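PDB 5YY3: cyclopenase asqI from Emericella nidulans, which catalyses the zinc-dependent ring contraction of 4'-methoxycyclopenin to 4'-methoxyviridicatin, with release of methyl isocyanate, in aspoquinolone biosynthesis. Local coordinates for residues V428-D433 with E468-V473; G442-F447 with F641-T646; A460-E465 with Q559-P564; I495-L500 with E569-V574. All blocks are in the same frame, centred on the assembly; numbering follows the deposited sequence.

Contact 1 of 4, residues V428-D433 with E468-V473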
# COMPACT_ATOMS: atom_id res chain seq x y z
N VAL A 428 -3.45 2.50 -37.48
CA VAL A 428 -3.32 3.53 -36.47
C VAL A 428 -4.56 3.56 -35.54
O VAL A 428 -5.70 3.39 -35.99
CB VAL A 428 -3.12 4.93 -37.13
CG1 VAL A 428 -2.96 6.00 -36.08
CG2 VAL A 428 -1.88 4.93 -38.04
N VAL A 429 -4.34 3.76 -34.24
CA VAL A 429 -5.41 4.12 -33.31
C VAL A 429 -5.14 5.55 -32.81
O VAL A 429 -4.04 5.83 -32.32
CB VAL A 429 -5.51 3.12 -32.11
CG1 VAL A 429 -6.72 3.41 -31.24
CG2 VAL A 429 -5.57 1.67 -32.63
N ARG A 430 -6.11 6.46 -32.96
CA ARG A 430 -5.91 7.90 -32.68
C ARG A 430 -7.08 8.52 -31.98
O ARG A 430 -8.20 8.04 -32.12
CB ARG A 430 -5.79 8.76 -33.95
CG ARG A 430 -5.27 8.14 -35.18
CD ARG A 430 -4.83 9.24 -36.14
NE ARG A 430 -5.83 9.66 -37.11
CZ ARG A 430 -5.51 10.35 -38.19
NH1 ARG A 430 -4.25 10.70 -38.37
NH2 ARG A 430 -6.44 10.71 -39.08
N LEU A 431 -6.84 9.66 -31.34
CA LEU A 431 -7.93 10.53 -30.94
C LEU A 431 -8.63 11.10 -32.18
O LEU A 431 -8.03 11.23 -33.25
CB LEU A 431 -7.41 11.68 -30.08
CG LEU A 431 -6.83 11.33 -28.71
CD1 LEU A 431 -6.11 12.53 -28.12
CD2 LEU A 431 -7.95 10.87 -27.78
N GLN A 432 -9.90 11.43 -32.03
CA GLN A 432 -10.61 12.09 -33.10
C GLN A 432 -10.20 13.56 -33.13
O GLN A 432 -10.01 14.14 -34.20
CB GLN A 432 -12.10 11.95 -32.92
CG GLN A 432 -12.64 10.59 -33.27
CD GLN A 432 -14.14 10.58 -33.20
OE1 GLN A 432 -14.80 11.51 -33.70
NE2 GLN A 432 -14.70 9.56 -32.57
N ASP A 433 -10.08 14.16 -31.95
CA ASP A 433 -9.60 15.52 -31.82
C ASP A 433 -8.07 15.54 -31.81
O ASP A 433 -7.46 15.15 -30.83
CB ASP A 433 -10.15 16.15 -30.54
CG ASP A 433 -9.60 17.54 -30.28
OD1 ASP A 433 -8.95 18.13 -31.17
OD2 ASP A 433 -9.84 18.05 -29.17
N GLU A 468 -10.67 6.85 -32.98
CA GLU A 468 -10.96 6.26 -34.26
C GLU A 468 -9.81 5.32 -34.56
O GLU A 468 -8.75 5.43 -33.96
CB GLU A 468 -11.08 7.33 -35.35
CG GLU A 468 -9.72 7.85 -35.78
CD GLU A 468 -9.78 8.97 -36.79
OE1 GLU A 468 -10.64 9.89 -36.63
OE2 GLU A 468 -8.97 8.92 -37.74
N TRP A 469 -10.01 4.39 -35.47
CA TRP A 469 -8.86 3.71 -36.00
C TRP A 469 -8.91 3.83 -37.51
O TRP A 469 -9.98 4.07 -38.11
CB TRP A 469 -8.79 2.25 -35.55
CG TRP A 469 -9.92 1.36 -36.01
CD1 TRP A 469 -11.18 1.33 -35.51
CD2 TRP A 469 -9.86 0.37 -37.05
NE1 TRP A 469 -11.93 0.36 -36.17
CE2 TRP A 469 -11.14 -0.24 -37.11
CE3 TRP A 469 -8.85 -0.08 -37.92
CZ2 TRP A 469 -11.44 -1.26 -38.03
CZ3 TRP A 469 -9.16 -1.10 -38.83
CH2 TRP A 469 -10.44 -1.67 -38.88
N ASN A 470 -7.75 3.70 -38.13
CA ASN A 470 -7.72 3.61 -39.57
C ASN A 470 -6.62 2.65 -39.99
O ASN A 470 -5.74 2.29 -39.18
CB ASN A 470 -7.55 4.99 -40.21
CG ASN A 470 -6.34 5.74 -39.69
OD1 ASN A 470 -5.21 5.47 -40.09
ND2 ASN A 470 -6.57 6.71 -38.81
N VAL A 471 -6.70 2.20 -41.24
CA VAL A 471 -5.75 1.23 -41.76
C VAL A 471 -5.72 1.39 -43.28
O VAL A 471 -6.68 1.86 -43.91
CB VAL A 471 -6.14 -0.22 -41.37
CG1 VAL A 471 -7.40 -0.64 -42.07
CG2 VAL A 471 -5.00 -1.22 -41.66
N GLN A 472 -4.59 1.03 -43.87
CA GLN A 472 -4.44 1.16 -45.30
C GLN A 472 -4.69 -0.20 -45.94
O GLN A 472 -4.16 -1.23 -45.50
CB GLN A 472 -3.05 1.69 -45.62
CG GLN A 472 -2.88 2.19 -47.02
CD GLN A 472 -1.51 2.83 -47.22
OE1 GLN A 472 -1.08 3.66 -46.41
NE2 GLN A 472 -0.82 2.44 -48.29
N VAL A 473 -5.52 -0.20 -46.98
CA VAL A 473 -5.88 -1.43 -47.67
C VAL A 473 -5.59 -1.30 -49.17
O VAL A 473 -6.02 -0.34 -49.82
CB VAL A 473 -7.37 -1.77 -47.46
CG1 VAL A 473 -7.71 -3.13 -48.06
CG2 VAL A 473 -7.75 -1.68 -45.98
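R430 and E468 face each other as a hydrogen-bonded pair of antiparallel strands, and show how one pairing can be both tight and loose. The tight part is the backbone: R430 N bonds to E468 O (3.0 Å), E468 N returns one to R430 O, and V428 and N470 exchange a second reciprocal pair. Between them V429 and W469 form the non-hydrogen-bonded pair, their CA atoms 4.4 Å apart, with W469 CA donating a C-H contact to V428 O.

The looser part lies on the face carrying V428, R430, E468 and N470, where only V428 and R430 are partly exposed. R430 and E468 run side by side, and R430 NE makes a long salt bridge of 3.3 Å to E468 OE2. The oxygen lies in the guanidinium plane, yet the donor stands above the carboxylate plane; the second bond, from NH2, is weak. N470 ND2 sits over one guanidinium face, 3.5 Å from R430 NE, and bonds weakly to the same OE2.

On the other face W469 turns its indole away from V429 to L491 and L493 of strand 487-497, with NE1 bonded to D511. Strand 523-528 pairs with the other edge of 468-473, which thus runs inside the sheet.

Contact 2 of 4, residues G442-F447 with F641-T646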
# COMPACT_ATOMS: atom_id res chain seq x y z
N GLY A 442 -1.45 7.23 -31.90
CA GLY A 442 -1.18 6.12 -31.00
C GLY A 442 -1.12 6.53 -29.54
O GLY A 442 -0.64 5.77 -28.71
N HIS A 443 -1.59 7.72 -29.21
CA HIS A 443 -1.68 8.15 -27.82
C HIS A 443 -3.11 8.59 -27.56
O HIS A 443 -3.52 9.68 -27.97
CB HIS A 443 -0.68 9.28 -27.49
CG HIS A 443 0.75 8.89 -27.69
ND1 HIS A 443 1.62 8.65 -26.65
CD2 HIS A 443 1.46 8.65 -28.83
CE1 HIS A 443 2.80 8.29 -27.13
NE2 HIS A 443 2.73 8.28 -28.45
N ILE A 444 -3.87 7.73 -26.88
CA ILE A 444 -5.27 8.01 -26.63
C ILE A 444 -5.59 8.03 -25.12
O ILE A 444 -4.73 7.72 -24.27
CB ILE A 444 -6.17 6.99 -27.36
CG1 ILE A 444 -5.89 5.56 -26.88
CG2 ILE A 444 -5.93 7.08 -28.89
CD1 ILE A 444 -6.74 4.50 -27.62
N THR A 445 -6.82 8.42 -24.79
CA THR A 445 -7.10 8.88 -23.44
C THR A 445 -8.43 8.38 -22.83
O THR A 445 -9.49 8.43 -23.46
CB THR A 445 -7.11 10.42 -23.42
OG1 THR A 445 -5.92 10.87 -24.08
CG2 THR A 445 -7.13 10.95 -22.00
N THR A 446 -8.34 7.92 -21.60
CA THR A 446 -9.51 7.59 -20.81
C THR A 446 -9.61 8.57 -19.65
O THR A 446 -8.64 9.27 -19.34
CB THR A 446 -9.43 6.18 -20.26
OG1 THR A 446 -8.35 6.11 -19.33
CG2 THR A 446 -9.21 5.17 -21.40
N PHE A 447 -10.77 8.62 -19.02
CA PHE A 447 -10.93 9.46 -17.84
C PHE A 447 -11.82 8.76 -16.81
O PHE A 447 -12.66 7.91 -17.15
CB PHE A 447 -11.51 10.83 -18.21
CG PHE A 447 -12.74 10.78 -19.09
CD1 PHE A 447 -14.00 10.62 -18.53
CD2 PHE A 447 -12.63 10.92 -20.46
CE1 PHE A 447 -15.14 10.58 -19.34
CE2 PHE A 447 -13.76 10.90 -21.27
CZ PHE A 447 -15.02 10.72 -20.71
N PHE A 641 0.21 1.15 -29.52
CA PHE A 641 -0.33 2.44 -29.10
C PHE A 641 -0.36 2.46 -27.59
O PHE A 641 -0.16 1.44 -26.95
CB PHE A 641 -1.72 2.70 -29.68
CG PHE A 641 -2.79 1.77 -29.14
CD1 PHE A 641 -2.89 0.47 -29.60
CD2 PHE A 641 -3.71 2.22 -28.21
CE1 PHE A 641 -3.88 -0.38 -29.12
CE2 PHE A 641 -4.70 1.38 -27.73
CZ PHE A 641 -4.78 0.08 -28.19
N LYS A 642 -0.64 3.61 -27.01
CA LYS A 642 -0.66 3.71 -25.58
C LYS A 642 -1.98 4.32 -25.12
O LYS A 642 -2.52 5.24 -25.75
CB LYS A 642 0.52 4.55 -25.08
CG LYS A 642 1.89 3.87 -25.23
CD LYS A 642 2.98 4.70 -24.54
CE LYS A 642 4.38 4.32 -25.00
NZ LYS A 642 5.43 4.97 -24.16
N ILE A 643 -2.50 3.79 -24.02
CA ILE A 643 -3.65 4.38 -23.36
C ILE A 643 -3.22 5.07 -22.07
O ILE A 643 -2.56 4.46 -21.23
CB ILE A 643 -4.72 3.32 -23.06
CG1 ILE A 643 -5.05 2.57 -24.35
CG2 ILE A 643 -5.96 3.96 -22.48
CD1 ILE A 643 -6.05 1.47 -24.16
N TYR A 644 -3.63 6.33 -21.95
CA TYR A 644 -3.31 7.19 -20.81
C TYR A 644 -4.53 7.39 -19.92
O TYR A 644 -5.61 7.77 -20.38
CB TYR A 644 -2.82 8.57 -21.28
CG TYR A 644 -1.49 8.55 -22.01
CD1 TYR A 644 -1.40 8.05 -23.31
CD2 TYR A 644 -0.33 9.05 -21.40
CE1 TYR A 644 -0.18 8.02 -23.98
CE2 TYR A 644 0.88 9.03 -22.06
CZ TYR A 644 0.95 8.52 -23.35
OH TYR A 644 2.16 8.49 -24.01
N ARG A 645 -4.34 7.15 -18.63
CA ARG A 645 -5.39 7.31 -17.64
C ARG A 645 -5.39 8.73 -17.09
O ARG A 645 -4.33 9.33 -16.88
CB ARG A 645 -5.18 6.30 -16.51
CG ARG A 645 -6.27 6.26 -15.49
CD ARG A 645 -6.06 5.08 -14.57
NE ARG A 645 -5.01 5.32 -13.58
CZ ARG A 645 -4.06 4.44 -13.28
NH1 ARG A 645 -4.02 3.27 -13.91
NH2 ARG A 645 -3.16 4.74 -12.35
N THR A 646 -6.60 9.22 -16.81
CA THR A 646 -6.87 10.60 -16.42
C THR A 646 -8.00 10.61 -15.39
O THR A 646 -8.82 9.69 -15.35
CB THR A 646 -7.24 11.42 -17.69
OG1 THR A 646 -6.08 12.08 -18.19
CG2 THR A 646 -8.35 12.42 -17.46
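A parallel strand pair inside the mixed sheet of the Ig-like domain brings G442-F447 beside F641-T646, almost two hundred residues later in the chain. Its backbone bonds zigzag in the parallel manner: K642 N to G442 O (2.7 Å), I444 N to K642 O, Y644 N to I444 O and T446 N to Y644 O. K642 and Y644 thus each use both N-H and C=O on the same neighbour, while the strand directions diverge by 25°.

The partly exposed face carries H443, T445, K642 and Y644. H443 ND1 and Y644 OH share a hydrogen bond of 2.7 Å in which either may be the donor. The rings meet rim to rim, with planes 34° apart. Y644 CG lies anti to the carbonyl carbon (chi1 -66°); Y644 CD1, at the ring edge, is 3.5 Å from I444 O.

The contacts among the buried I444, F641 and I643 are apolar, and T446 adds its methyl. I444 CD1 rests against F641 CE2 (3.7 Å), its CG1 meets I643 CG1, and T446 CG2 touches I643 CG2 at 3.6 Å where the two side chains cross at about a right angle. T446 OG1 is bonded to V565 O, and R645 reaches D165 of a second subunit. Each strand has an antiparallel partner on its other edge (461-475 and 571-580), consistent with the Ig-like C-terminal domain of hemocyanin-type proteins.

Contact 3 of 4, residues A460-E465 with Q559-P564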
# COMPACT_ATOMS: atom_id res chain seq x y z
N ALA A 460 -16.06 5.42 -9.38
CA ALA A 460 -15.86 6.23 -10.58
C ALA A 460 -16.83 5.84 -11.70
O ALA A 460 -17.51 4.81 -11.61
CB ALA A 460 -14.42 6.11 -11.09
N LYS A 461 -16.92 6.69 -12.71
CA LYS A 461 -17.57 6.36 -13.97
C LYS A 461 -16.53 6.49 -15.07
O LYS A 461 -16.09 7.60 -15.37
CB LYS A 461 -18.75 7.30 -14.27
CG LYS A 461 -19.43 7.04 -15.61
CD LYS A 461 -20.14 5.68 -15.61
CE LYS A 461 -20.87 5.40 -16.91
NZ LYS A 461 -21.82 4.25 -16.78
N LEU A 462 -16.11 5.37 -15.65
CA LEU A 462 -15.07 5.39 -16.68
C LEU A 462 -15.64 5.99 -17.97
O LEU A 462 -16.84 5.91 -18.23
CB LEU A 462 -14.52 3.99 -16.93
CG LEU A 462 -13.41 3.89 -17.99
CD1 LEU A 462 -12.19 4.70 -17.57
CD2 LEU A 462 -13.01 2.45 -18.28
N GLY A 463 -14.77 6.59 -18.76
CA GLY A 463 -15.12 7.10 -20.07
C GLY A 463 -13.84 7.28 -20.84
O GLY A 463 -12.74 7.12 -20.30
N HIS A 464 -13.95 7.60 -22.12
CA HIS A 464 -12.75 7.87 -22.89
C HIS A 464 -12.99 8.99 -23.89
O HIS A 464 -14.12 9.19 -24.35
CB HIS A 464 -12.28 6.61 -23.60
CG HIS A 464 -13.23 6.13 -24.66
ND1 HIS A 464 -13.24 6.65 -25.93
CD2 HIS A 464 -14.21 5.20 -24.62
CE1 HIS A 464 -14.18 6.06 -26.64
NE2 HIS A 464 -14.79 5.17 -25.87
N GLU A 465 -11.93 9.72 -24.22
CA GLU A 465 -12.02 10.71 -25.29
C GLU A 465 -12.32 9.96 -26.57
O GLU A 465 -11.91 8.81 -26.72
CB GLU A 465 -10.73 11.53 -25.43
CG GLU A 465 -10.35 12.34 -24.21
CD GLU A 465 -11.45 13.29 -23.76
OE1 GLU A 465 -12.30 13.67 -24.60
OE2 GLU A 465 -11.46 13.65 -22.56
N GLN A 559 -20.00 1.85 -24.61
CA GLN A 559 -19.02 2.72 -25.28
C GLN A 559 -17.97 3.29 -24.30
O GLN A 559 -16.79 3.37 -24.62
CB GLN A 559 -19.75 3.87 -26.01
CG GLN A 559 -18.84 4.81 -26.80
CD GLN A 559 -18.00 4.07 -27.82
OE1 GLN A 559 -18.53 3.46 -28.76
NE2 GLN A 559 -16.68 4.09 -27.64
N ASN A 560 -18.42 3.66 -23.10
CA ASN A 560 -17.52 4.20 -22.09
C ASN A 560 -16.50 3.19 -21.55
O ASN A 560 -15.51 3.60 -20.93
CB ASN A 560 -18.31 4.75 -20.91
CG ASN A 560 -19.00 3.66 -20.13
OD1 ASN A 560 -19.72 2.85 -20.69
ND2 ASN A 560 -18.77 3.62 -18.82
N LEU A 561 -16.72 1.90 -21.80
CA LEU A 561 -15.77 0.87 -21.36
C LEU A 561 -15.01 0.26 -22.52
O LEU A 561 -14.33 -0.75 -22.34
CB LEU A 561 -16.49 -0.26 -20.60
CG LEU A 561 -17.32 0.14 -19.39
CD1 LEU A 561 -17.87 -1.09 -18.70
CD2 LEU A 561 -16.47 0.98 -18.42
N MET A 562 -15.13 0.84 -23.71
CA MET A 562 -14.52 0.23 -24.90
C MET A 562 -13.03 0.15 -24.75
O MET A 562 -12.40 -0.82 -25.16
CB MET A 562 -14.89 1.01 -26.16
CG MET A 562 -16.27 0.65 -26.71
SD MET A 562 -16.29 -1.00 -27.42
CE MET A 562 -15.25 -0.74 -28.86
N LEU A 563 -12.45 1.18 -24.14
CA LEU A 563 -11.01 1.21 -23.91
C LEU A 563 -10.68 0.72 -22.51
O LEU A 563 -11.30 1.16 -21.55
CB LEU A 563 -10.47 2.62 -24.12
CG LEU A 563 -9.69 3.03 -25.37
CD1 LEU A 563 -10.20 2.37 -26.60
CD2 LEU A 563 -9.73 4.54 -25.51
N PRO A 564 -9.69 -0.18 -22.38
CA PRO A 564 -9.11 -0.40 -21.06
C PRO A 564 -8.67 0.93 -20.47
O PRO A 564 -8.27 1.79 -21.23
CB PRO A 564 -7.93 -1.31 -21.34
CG PRO A 564 -8.36 -2.09 -22.57
CD PRO A 564 -9.13 -1.09 -23.39
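H464 and N560 carry the polar bonds between strand residues 461-464 and the short 3-10 turn 559-561. N560 ND2 donates to L462 O at 3.1 Å; the acceptor lies in the amide plane, whereas the donor stands 40° above the carbonyl plane. CG of N560 is wedged between its own backbone N and carbonyl carbon (chi1 68°), and N560 CB lies 3.3 Å from L462 O. ND2 is also bonded to D179, so both a backbone and a carboxylate acceptor hold this buried amide.

The imidazole of H464 is held firmly at ND1 and only weakly at NE2. H464 ND1 makes a short, straight bond of 2.7 Å to the next residue's carbonyl, E465 O, from 56° above the carbonyl plane. At the other end of the ring, NE2 gives a weak, bent bond to Q559 O, which lies in the ring plane. That same oxygen accepts M562 N, closing the turn.

Apolar contacts fill the remainder. L462 CD2 packs on L561 CD2 (3.8 Å) and L462 CG lies 3.6 Å from N560 O, while L563 CD2 touches CB and CG of H464, the two side chains crossing at about a right angle.

Ionic pairing belongs to K461, whose CE lies 3.4 Å from N560 ND2; its NZ forms salt bridges with E457, D179 and D181. D179 therefore serves both K461 and N560. This cluster probably stabilises the buried lysine charge, and the ND1 bond of H464, helped by the weak one at NE2, probably limits ring rotation; polar bonds and leucine packing together join turn and strand.

Contact 4 of 4, residues I495-L500 with E569-V574; sequences IAAEDL and EGMPFV
The F573 ring lies with one face under A497, whose CA sits 3.6 Å above the ring plane, offset toward the rim, in a CH-pi contact. At the ring edge, near its plane, comes M571 O of its own strand. The peptide joining A496 to A497 also crowds the ring, F573 CD2 approaching A497 N to 3.4 Å. F573 CG is anti to the carbonyl carbon (chi1 -77°). I495 CD1 adds a looser apolar touch at F573 CD2, 4.4 Å away.

Further along the strand, M571 stretches out fully extended, and its terminal CE reaches A497 CB at 3.9 Å. The methyl of A497 is therefore shared by the thioether end and by CE2 of the phenyl ring.

The backbones pair beside these groups. A496 and V574 form an antiparallel hydrogen-bonded pair, V574 N meeting A496 O at 2.9 Å and A496 N returning to V574 O. I495 CA adds a C-H contact to V574 O. Beyond A497, E498 N donates to P572 O (3.2 Å), and the E498 side chain crosses P572 at about a right angle, E498 OE1 lying 3.3 Å from P572 CB.

Around this pair, helix 210-231, which carries the zinc ligand H218, packs on F573 through T227 and on M571 through C231. That arrangement is consistent with the interface between the Ig-like domain and the helical metal-binding domain in the hemocyanin and tyrosinase relatives.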
# COMPACT_ATOMS: atom_id res chain seq x y z
N ILE A 495 -7.40 -5.55 -29.83
CA ILE A 495 -6.28 -5.03 -29.05
C ILE A 495 -5.96 -5.96 -27.89
O ILE A 495 -6.77 -6.79 -27.48
CB ILE A 495 -6.56 -3.62 -28.49
CG1 ILE A 495 -7.68 -3.66 -27.43
CG2 ILE A 495 -6.83 -2.62 -29.65
CD1 ILE A 495 -8.01 -2.29 -26.82
N ALA A 496 -4.75 -5.81 -27.36
CA ALA A 496 -4.29 -6.62 -26.25
C ALA A 496 -3.25 -5.82 -25.48
O ALA A 496 -2.42 -5.13 -26.08
CB ALA A 496 -3.71 -7.92 -26.74
N ALA A 497 -3.33 -5.87 -24.15
CA ALA A 497 -2.25 -5.38 -23.30
C ALA A 497 -0.96 -6.04 -23.77
O ALA A 497 -0.93 -7.26 -23.98
CB ALA A 497 -2.53 -5.69 -21.81
N GLU A 498 0.10 -5.26 -23.95
CA GLU A 498 1.34 -5.79 -24.50
C GLU A 498 1.86 -7.05 -23.76
O GLU A 498 2.43 -7.94 -24.38
CB GLU A 498 2.42 -4.71 -24.51
CG GLU A 498 3.66 -5.09 -25.34
CD GLU A 498 4.65 -3.93 -25.53
OE1 GLU A 498 4.21 -2.82 -25.89
OE2 GLU A 498 5.87 -4.14 -25.32
N ASP A 499 1.67 -7.11 -22.45
CA ASP A 499 2.13 -8.27 -21.67
C ASP A 499 1.35 -9.54 -21.97
O ASP A 499 1.89 -10.65 -21.92
CB ASP A 499 2.06 -7.98 -20.16
CG ASP A 499 3.07 -6.95 -19.71
OD1 ASP A 499 4.18 -6.94 -20.29
OD2 ASP A 499 2.77 -6.15 -18.79
N LEU A 500 0.06 -9.38 -22.28
CA LEU A 500 -0.81 -10.54 -22.50
C LEU A 500 -0.88 -10.96 -23.97
O LEU A 500 -1.54 -11.93 -24.32
CB LEU A 500 -2.22 -10.25 -22.00
CG LEU A 500 -2.39 -9.73 -20.58
CD1 LEU A 500 -3.86 -9.49 -20.27
CD2 LEU A 500 -1.79 -10.72 -19.60
N GLU A 569 0.92 7.15 -16.98
CA GLU A 569 2.09 7.34 -17.83
C GLU A 569 1.89 6.85 -19.26
O GLU A 569 2.77 7.05 -20.10
CB GLU A 569 3.30 6.62 -17.23
CG GLU A 569 3.28 5.11 -17.38
CD GLU A 569 2.75 4.39 -16.14
OE1 GLU A 569 2.00 4.99 -15.33
OE2 GLU A 569 3.09 3.19 -16.00
N GLY A 570 0.76 6.19 -19.53
CA GLY A 570 0.47 5.67 -20.86
C GLY A 570 0.83 4.20 -21.00
O GLY A 570 2.00 3.85 -21.13
N MET A 571 -0.18 3.34 -20.99
CA MET A 571 0.06 1.90 -20.97
C MET A 571 0.14 1.34 -22.39
O MET A 571 -0.68 1.67 -23.24
CB MET A 571 -1.04 1.20 -20.18
CG MET A 571 -0.92 -0.31 -20.10
SD MET A 571 -2.24 -0.97 -19.08
CE MET A 571 -2.05 -2.75 -19.30
N PRO A 572 1.16 0.51 -22.65
CA PRO A 572 1.33 0.01 -24.02
C PRO A 572 0.36 -1.12 -24.38
O PRO A 572 0.21 -2.09 -23.64
CB PRO A 572 2.79 -0.47 -24.05
CG PRO A 572 3.16 -0.69 -22.63
CD PRO A 572 2.34 0.26 -21.80
N PHE A 573 -0.32 -0.96 -25.52
CA PHE A 573 -1.18 -1.99 -26.07
C PHE A 573 -0.76 -2.30 -27.49
O PHE A 573 -0.02 -1.54 -28.11
CB PHE A 573 -2.65 -1.56 -26.03
CG PHE A 573 -3.29 -1.66 -24.68
CD1 PHE A 573 -2.89 -0.82 -23.64
CD2 PHE A 573 -4.30 -2.58 -24.44
CE1 PHE A 573 -3.49 -0.90 -22.39
CE2 PHE A 573 -4.90 -2.67 -23.19
CZ PHE A 573 -4.48 -1.81 -22.15
N VAL A 574 -1.23 -3.42 -28.03
CA VAL A 574 -0.99 -3.71 -29.44
C VAL A 574 -2.32 -3.79 -30.17
O VAL A 574 -3.29 -4.38 -29.67
CB VAL A 574 -0.22 -5.04 -29.61
CG1 VAL A 574 -0.09 -5.40 -31.09
CG2 VAL A 574 1.15 -4.93 -28.95

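In the fold
All four contacts belong to one mixed sheet and the loop packed against it. Strand 461-475 serves both contact 1 and contact 3, whose centres are 18 Å apart, and strand 443-449 lies beside it in contact 2, F447 N probably bonding G463 O and E465 N probably bonding T445 O. V429 and R430 of contact 1 meet I444. Contacts 2 and 4, with centres about 10 Å apart, join through strands 636-644 and 571-580, I643 O probably bonding M571 N. P564 of contact 3 packs on F573 and I495 of contact 4. Contact 3 comes nearest the zinc site: the side chain of L561 lies about 10 Å from that of the zinc ligand H186.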